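Local coordinates for protein Endonuclease/exonuclease/phosphatase (Beutenbergia cavernae DSM 12333, PDB 4RUW) that belongs to the endonuclease/exonuclease/phosphatase family, joins a DNase I-like domain to an Ig-like domain and carries a bound zinc ion, at residues 237-242 with 290-295; 346-351 with 367-372. All coordinates share one frame; numbering follows the deposited sequence.

Contact 1. Residues 237-242 with 290-295; sequences NIWTTD and HPDRRI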
loop_
_atom_site.group_PDB
_atom_site.type_symbol
_atom_site.label_atom_id
_atom_site.label_comp_id
_atom_site.label_asym_id
_atom_site.label_seq_id
_atom_site.Cartn_x
_atom_site.Cartn_y
_atom_site.Cartn_z
ATOM N N ASN A 237 -8.398 -0.607 1.944
ATOM C CA ASN A 237 -9.748 -0.096 2.188
ATOM C C ASN A 237 -9.781 1.195 3.003
ATOM O O ASN A 237 -10.787 1.508 3.646
ATOM C CB ASN A 237 -10.633 -1.166 2.845
ATOM C CG ASN A 237 -11.522 -1.876 1.853
ATOM O OD1 ASN A 237 -12.089 -1.251 0.954
ATOM N ND2 ASN A 237 -11.664 -3.188 2.013
ATOM N N ILE A 238 -8.675 1.935 2.977
ATOM C CA ILE A 238 -8.600 3.231 3.635
ATOM C C ILE A 238 -8.071 4.257 2.654
ATOM O O ILE A 238 -7.197 3.946 1.844
ATOM C CB ILE A 238 -7.698 3.191 4.910
ATOM C CG1 ILE A 238 -6.252 2.799 4.569
ATOM C CG2 ILE A 238 -8.301 2.265 5.948
ATOM C CD1 ILE A 238 -5.304 2.889 5.765
ATOM N N TRP A 239 -8.610 5.469 2.714
ATOM C CA TRP A 239 -7.968 6.602 2.067
ATOM C C TRP A 239 -6.731 6.983 2.879
ATOM O O TRP A 239 -6.511 6.471 3.979
ATOM C CB TRP A 239 -8.871 7.819 2.067
ATOM C CG TRP A 239 -10.177 7.731 1.351
ATOM C CD1 TRP A 239 -10.752 6.643 0.747
ATOM C CD2 TRP A 239 -11.070 8.826 1.157
ATOM N NE1 TRP A 239 -11.968 7.011 0.190
ATOM C CE2 TRP A 239 -12.178 8.346 0.434
ATOM C CE3 TRP A 239 -11.038 10.172 1.540
ATOM C CZ2 TRP A 239 -13.249 9.166 0.084
ATOM C CZ3 TRP A 239 -12.090 10.983 1.196
ATOM C CH2 TRP A 239 -13.187 10.480 0.477
ATOM N N THR A 240 -5.942 7.921 2.369
ATOM C CA THR A 240 -4.829 8.436 3.153
ATOM C C THR A 240 -5.266 9.468 4.191
ATOM O O THR A 240 -4.534 9.710 5.157
ATOM C CB THR A 240 -3.726 9.048 2.280
ATOM O OG1 THR A 240 -4.292 10.092 1.487
ATOM C CG2 THR A 240 -3.103 7.996 1.378
ATOM N N THR A 241 -6.444 10.064 4.006
ATOM C CA THR A 241 -6.934 11.086 4.927
ATOM C C THR A 241 -8.364 10.766 5.355
ATOM O O THR A 241 -9.087 10.037 4.666
ATOM C CB THR A 241 -6.912 12.498 4.307
ATOM O OG1 THR A 241 -7.669 12.507 3.089
ATOM C CG2 THR A 241 -5.488 12.963 4.052
ATOM N N ASP A 242 -8.772 11.319 6.490
ATOM C CA ASP A 242 -10.094 11.049 7.038
ATOM C C ASP A 242 -11.188 11.361 6.018
ATOM O O ASP A 242 -11.171 12.411 5.373
ATOM C CB ASP A 242 -10.331 11.895 8.286
ATOM C CG ASP A 242 -9.411 11.528 9.440
ATOM O OD1 ASP A 242 -8.784 10.442 9.425
ATOM O OD2 ASP A 242 -9.328 12.338 10.389
ATOM N N HIS A 290 -14.077 11.318 -5.853
ATOM C CA HIS A 290 -13.427 10.324 -6.704
ATOM C C HIS A 290 -11.899 10.307 -6.699
ATOM O O HIS A 290 -11.314 9.224 -6.599
ATOM C CB HIS A 290 -14.064 10.323 -8.089
ATOM C CG HIS A 290 -15.513 9.982 -8.016
ATOM N ND1 HIS A 290 -15.944 8.702 -7.774
ATOM C CD2 HIS A 290 -16.613 10.770 -8.012
ATOM C CE1 HIS A 290 -17.267 8.703 -7.683
ATOM N NE2 HIS A 290 -17.692 9.943 -7.816
ATOM N N PRO A 291 -11.242 11.486 -6.749
ATOM C CA PRO A 291 -9.771 11.445 -6.728
ATOM C C PRO A 291 -9.198 10.962 -5.399
ATOM O O PRO A 291 -8.004 10.650 -5.334
ATOM C CB PRO A 291 -9.372 12.903 -6.986
ATOM C CG PRO A 291 -10.543 13.482 -7.725
ATOM C CD PRO A 291 -11.736 12.835 -7.083
ATOM N N ASP A 292 -10.033 10.889 -4.364
ATOM C CA ASP A 292 -9.589 10.429 -3.053
ATOM C C ASP A 292 -9.685 8.912 -2.893
ATOM O O ASP A 292 -9.117 8.353 -1.950
ATOM C CB ASP A 292 -10.407 11.101 -1.950
ATOM C CG ASP A 292 -10.384 12.604 -2.055
ATOM O OD1 ASP A 292 -9.273 13.174 -2.132
ATOM O OD2 ASP A 292 -11.473 13.216 -2.095
ATOM N N ARG A 293 -10.398 8.249 -3.804
ATOM C CA ARG A 293 -10.694 6.820 -3.679
ATOM C C ARG A 293 -9.562 5.923 -4.171
ATOM O O ARG A 293 -9.745 5.041 -5.019
ATOM C CB ARG A 293 -12.038 6.486 -4.326
ATOM C CG ARG A 293 -13.203 7.038 -3.520
ATOM C CD ARG A 293 -14.540 6.629 -4.087
ATOM N NE ARG A 293 -15.600 6.950 -3.142
ATOM C CZ ARG A 293 -16.894 6.868 -3.412
ATOM N NH1 ARG A 293 -17.293 6.482 -4.619
ATOM N NH2 ARG A 293 -17.784 7.182 -2.477
ATOM N N ARG A 294 -8.379 6.180 -3.620
ATOM C CA ARG A 294 -7.196 5.359 -3.824
ATOM C C ARG A 294 -7.054 4.530 -2.558
ATOM O O ARG A 294 -6.710 5.067 -1.497
ATOM C CB ARG A 294 -5.969 6.247 -4.041
ATOM C CG ARG A 294 -4.686 5.477 -4.325
ATOM C CD ARG A 294 -3.549 6.406 -4.691
ATOM N NE ARG A 294 -3.086 7.199 -3.553
ATOM C CZ ARG A 294 -2.043 6.873 -2.789
ATOM N NH1 ARG A 294 -1.351 5.761 -3.028
ATOM N NH2 ARG A 294 -1.682 7.665 -1.783
ATOM N N ILE A 295 -7.354 3.236 -2.661
ATOM C CA ILE A 295 -7.434 2.376 -1.482
ATOM C C ILE A 295 -6.629 1.090 -1.644
ATOM O O ILE A 295 -6.598 0.262 -0.723
ATOM C CB ILE A 295 -8.909 2.054 -1.100
ATOM C CG1 ILE A 295 -9.626 1.323 -2.238
ATOM C CG2 ILE A 295 -9.665 3.323 -0.688
ATOM C CD1 ILE A 295 -11.004 0.815 -1.852
HETATM O O HOH W 1 -14.865 6.051 -0.295
HETATM O O HOH W 2 -6.630 7.763 -0.641
HETATM O O HOH W 3 -2.860 10.504 -0.716
#

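Contact 2. Residues 346-351 with 367-372; sequences GLDGWA and KNRGQA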
loop_
_atom_site.group_PDB
_atom_site.type_symbol
_atom_site.label_atom_id
_atom_site.label_comp_id
_atom_site.label_asym_id
_atom_site.label_seq_id
_atom_site.Cartn_x
_atom_site.Cartn_y
_atom_site.Cartn_z
ATOM N N GLY A 346 0.745 14.690 15.370
ATOM C CA GLY A 346 1.408 13.807 14.425
ATOM C C GLY A 346 0.504 13.287 13.323
ATOM O O GLY A 346 0.793 12.240 12.738
ATOM N N LEU A 347 -0.572 14.020 13.033
ATOM C CA LEU A 347 -1.596 13.574 12.089
ATOM C C LEU A 347 -1.634 14.360 10.785
ATOM O O LEU A 347 -2.517 14.140 9.961
ATOM C CB LEU A 347 -2.979 13.633 12.738
ATOM C CG LEU A 347 -3.143 12.733 13.957
ATOM C CD1 LEU A 347 -4.515 12.931 14.582
ATOM C CD2 LEU A 347 -2.943 11.285 13.570
ATOM N N ASP A 348 -0.684 15.266 10.585
ATOM C CA ASP A 348 -0.754 16.156 9.433
ATOM C C ASP A 348 0.220 15.801 8.318
ATOM O O ASP A 348 0.279 16.493 7.295
ATOM C CB ASP A 348 -0.553 17.596 9.882
ATOM C CG ASP A 348 -1.671 18.062 10.770
ATOM O OD1 ASP A 348 -2.796 18.180 10.256
ATOM O OD2 ASP A 348 -1.436 18.273 11.978
ATOM N N GLY A 349 0.972 14.724 8.510
ATOM C CA GLY A 349 1.965 14.308 7.545
ATOM C C GLY A 349 3.227 13.837 8.230
ATOM O O GLY A 349 3.209 13.476 9.410
ATOM N N TRP A 350 4.336 13.853 7.504
ATOM C CA TRP A 350 5.567 13.294 8.033
ATOM C C TRP A 350 6.753 13.628 7.147
ATOM O O TRP A 350 6.604 14.075 5.998
ATOM C CB TRP A 350 5.465 11.764 8.137
ATOM C CG TRP A 350 5.053 11.105 6.848
ATOM C CD1 TRP A 350 5.841 10.842 5.768
ATOM C CD2 TRP A 350 3.735 10.658 6.501
ATOM N NE1 TRP A 350 5.101 10.249 4.771
ATOM C CE2 TRP A 350 3.803 10.126 5.193
ATOM C CE3 TRP A 350 2.510 10.643 7.176
ATOM C CZ2 TRP A 350 2.692 9.583 4.549
ATOM C CZ3 TRP A 350 1.401 10.116 6.529
ATOM C CH2 TRP A 350 1.501 9.596 5.226
ATOM N N ALA A 351 7.934 13.384 7.708
ATOM C CA ALA A 351 9.184 13.397 6.978
ATOM C C ALA A 351 9.882 12.068 7.223
ATOM O O ALA A 351 9.986 11.623 8.367
ATOM C CB ALA A 351 10.055 14.539 7.451
ATOM N N LYS A 367 2.717 16.261 3.118
ATOM C CA LYS A 367 1.601 16.934 3.764
ATOM C C LYS A 367 0.380 16.036 3.587
ATOM O O LYS A 367 -0.092 15.827 2.466
ATOM C CB LYS A 367 1.336 18.303 3.139
ATOM C CG LYS A 367 0.068 18.960 3.678
ATOM C CD LYS A 367 -0.219 20.296 3.013
ATOM C CE LYS A 367 -1.575 20.834 3.431
ATOM N NZ LYS A 367 -1.905 22.118 2.746
ATOM N N ASN A 368 -0.119 15.486 4.688
ATOM C CA ASN A 368 -1.239 14.561 4.612
ATOM C C ASN A 368 -2.496 15.217 5.145
ATOM O O ASN A 368 -3.031 14.837 6.185
ATOM C CB ASN A 368 -0.931 13.264 5.353
ATOM C CG ASN A 368 -1.797 12.120 4.885
ATOM O OD1 ASN A 368 -2.082 12.001 3.690
ATOM N ND2 ASN A 368 -2.245 11.291 5.816
ATOM N N ARG A 369 -2.947 16.223 4.412
ATOM C CA ARG A 369 -3.976 17.128 4.879
ATOM C C ARG A 369 -4.670 17.690 3.650
ATOM O O ARG A 369 -4.010 18.061 2.679
ATOM C CB ARG A 369 -3.280 18.233 5.673
ATOM C CG ARG A 369 -4.133 19.263 6.348
ATOM C CD ARG A 369 -3.218 20.144 7.195
ATOM N NE ARG A 369 -3.880 21.351 7.668
ATOM C CZ ARG A 369 -4.215 21.577 8.933
ATOM N NH1 ARG A 369 -3.952 20.669 9.865
ATOM N NH2 ARG A 369 -4.815 22.714 9.268
ATOM N N GLY A 370 -6.000 17.715 3.683
ATOM C CA GLY A 370 -6.782 18.277 2.602
ATOM C C GLY A 370 -7.061 17.284 1.494
ATOM O O GLY A 370 -6.316 16.323 1.297
ATOM N N GLN A 371 -8.141 17.535 0.764
ATOM C CA GLN A 371 -8.504 16.725 -0.384
ATOM C C GLN A 371 -8.598 17.619 -1.620
ATOM O O GLN A 371 -7.615 17.793 -2.331
ATOM C CB GLN A 371 -9.785 15.932 -0.091
ATOM C CG GLN A 371 -9.502 14.711 0.791
ATOM C CD GLN A 371 -10.584 14.404 1.816
ATOM O OE1 GLN A 371 -11.688 14.940 1.765
ATOM N NE2 GLN A 371 -10.260 13.519 2.755
ATOM N N ALA A 372 -9.756 18.220 -1.859
ATOM C CA ALA A 372 -9.920 19.093 -3.013
ATOM C C ALA A 372 -9.274 20.460 -2.807
ATOM O O ALA A 372 -8.833 21.094 -3.768
ATOM C CB ALA A 372 -11.388 19.260 -3.354
HETATM O O HOH W 4 -1.497 11.217 8.638
HETATM O O HOH W 5 -4.306 16.741 8.564
#

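Contact 1. Residues 237-242 with 290-295
The indole of Trp239 lies against Asp292, whose CB sits over one face, 3.6 Å from the centroid of the six-membered ring and 11° off its normal, a CH-pi contact. Asp292 O comes over the same ring system at its other end, 3.5 Å from Trp239 CG. Trp239 CG is anti to the carbonyl carbon (chi1 -62°), beside the backbone N. At the ring edge, near its plane, Ile295 CG2 approaches Trp239 CD1 at 3.8 Å. One water weakly joins Trp239 NE1 to Arg293 NE. A second, gripped by three bonds, accepts from Thr240 N and donates to Asp292 O and Arg294 O. A third lies in the guanidinium plane of Arg294 and links NH2 to Thr240 OG1, while the methyl CG2 of Thr240 stands 3.5 Å from Arg294 NH2. Asn237 N gives Ile295 O a weak bond of 3.3 Å. Outward, Asp292 forms a salt bridge with Arg401, and Arg294 one with Asp265. The contact ties the loop after strand 230-233 to the loop leading into strand 296-300, neighbours in one mixed sheet, with helix 251-260 against Ile238 and Trp239 and helix 266-270 against Thr240 and Arg294.

Contact 2. Residues 346-351 with 367-372
Lys367 faces Gly349 in an antiparallel, non-hydrogen-bonded pair, their CA atoms 4.6 Å apart. A CB on Gly349 would be tight against Lys367 CA and Asn368 N, and with the backbone turned as it is there it would also collide with the carbonyl oxygen of Asp348, so two separate constraints suit glycine there. The extended side chain of Lys367 takes its NZ to Asp374, Asp375 and the carbonyl of Gly398. At Asn368 the backbone N donates to Asp348 O over 2.8 Å with an N-H...O angle of 154°, the donor standing above the carbonyl plane. The pairing belongs to the four-stranded antiparallel sheet of the Ig-like domain, in which strands 349-356 and 360-367 are adjacent and joined as a hairpin; here it reaches the open end of that hairpin, where the second strand passes into loop. The Asn368 side chain crosses the Trp350 indole obliquely, ND2 lying 3.9 Å from CZ3 with amide and ring planes 50° apart. ND2 donates to a water at 2.9 Å, and OD1 accepts from Arg268. Arg369 has CG anti to its backbone N (chi1 -176°) and a chain extended to NE, running beside Asp348 in the same direction. Its NH1 makes a salt bridge of 2.8 Å to Asp348 OD1; the oxygen lies in the guanidinium plane, whereas the nitrogen comes from above the carboxylate plane. Another water donates to the same OD1 at 2.7 Å, and Asp375 is a second anionic partner for Arg369, through NE.

Both segments of contact 1 precede those of contact 2 in the sequence, and the centres of the two contacts lie about 13 Å apart. The first joins loops at the ends of two adjacent inner strands, 230-233 and 296-300, of a mixed sheet in the DNase I-like part; the second belongs to a four-stranded antiparallel sheet in the Ig-like part. They meet directly: Thr240 O and Asn368 ND2 are 2.9 Å apart, a probable hydrogen bond, and in one of two conformers of Gln371 its NE2 probably bonds to Thr241 OG1 at 2.8 Å. Helix 251-260 touches both contacts, and Arg268 of helix 266-270 reaches Thr240 as well as Asn368. Together the two contacts therefore form part of the interface between the two parts.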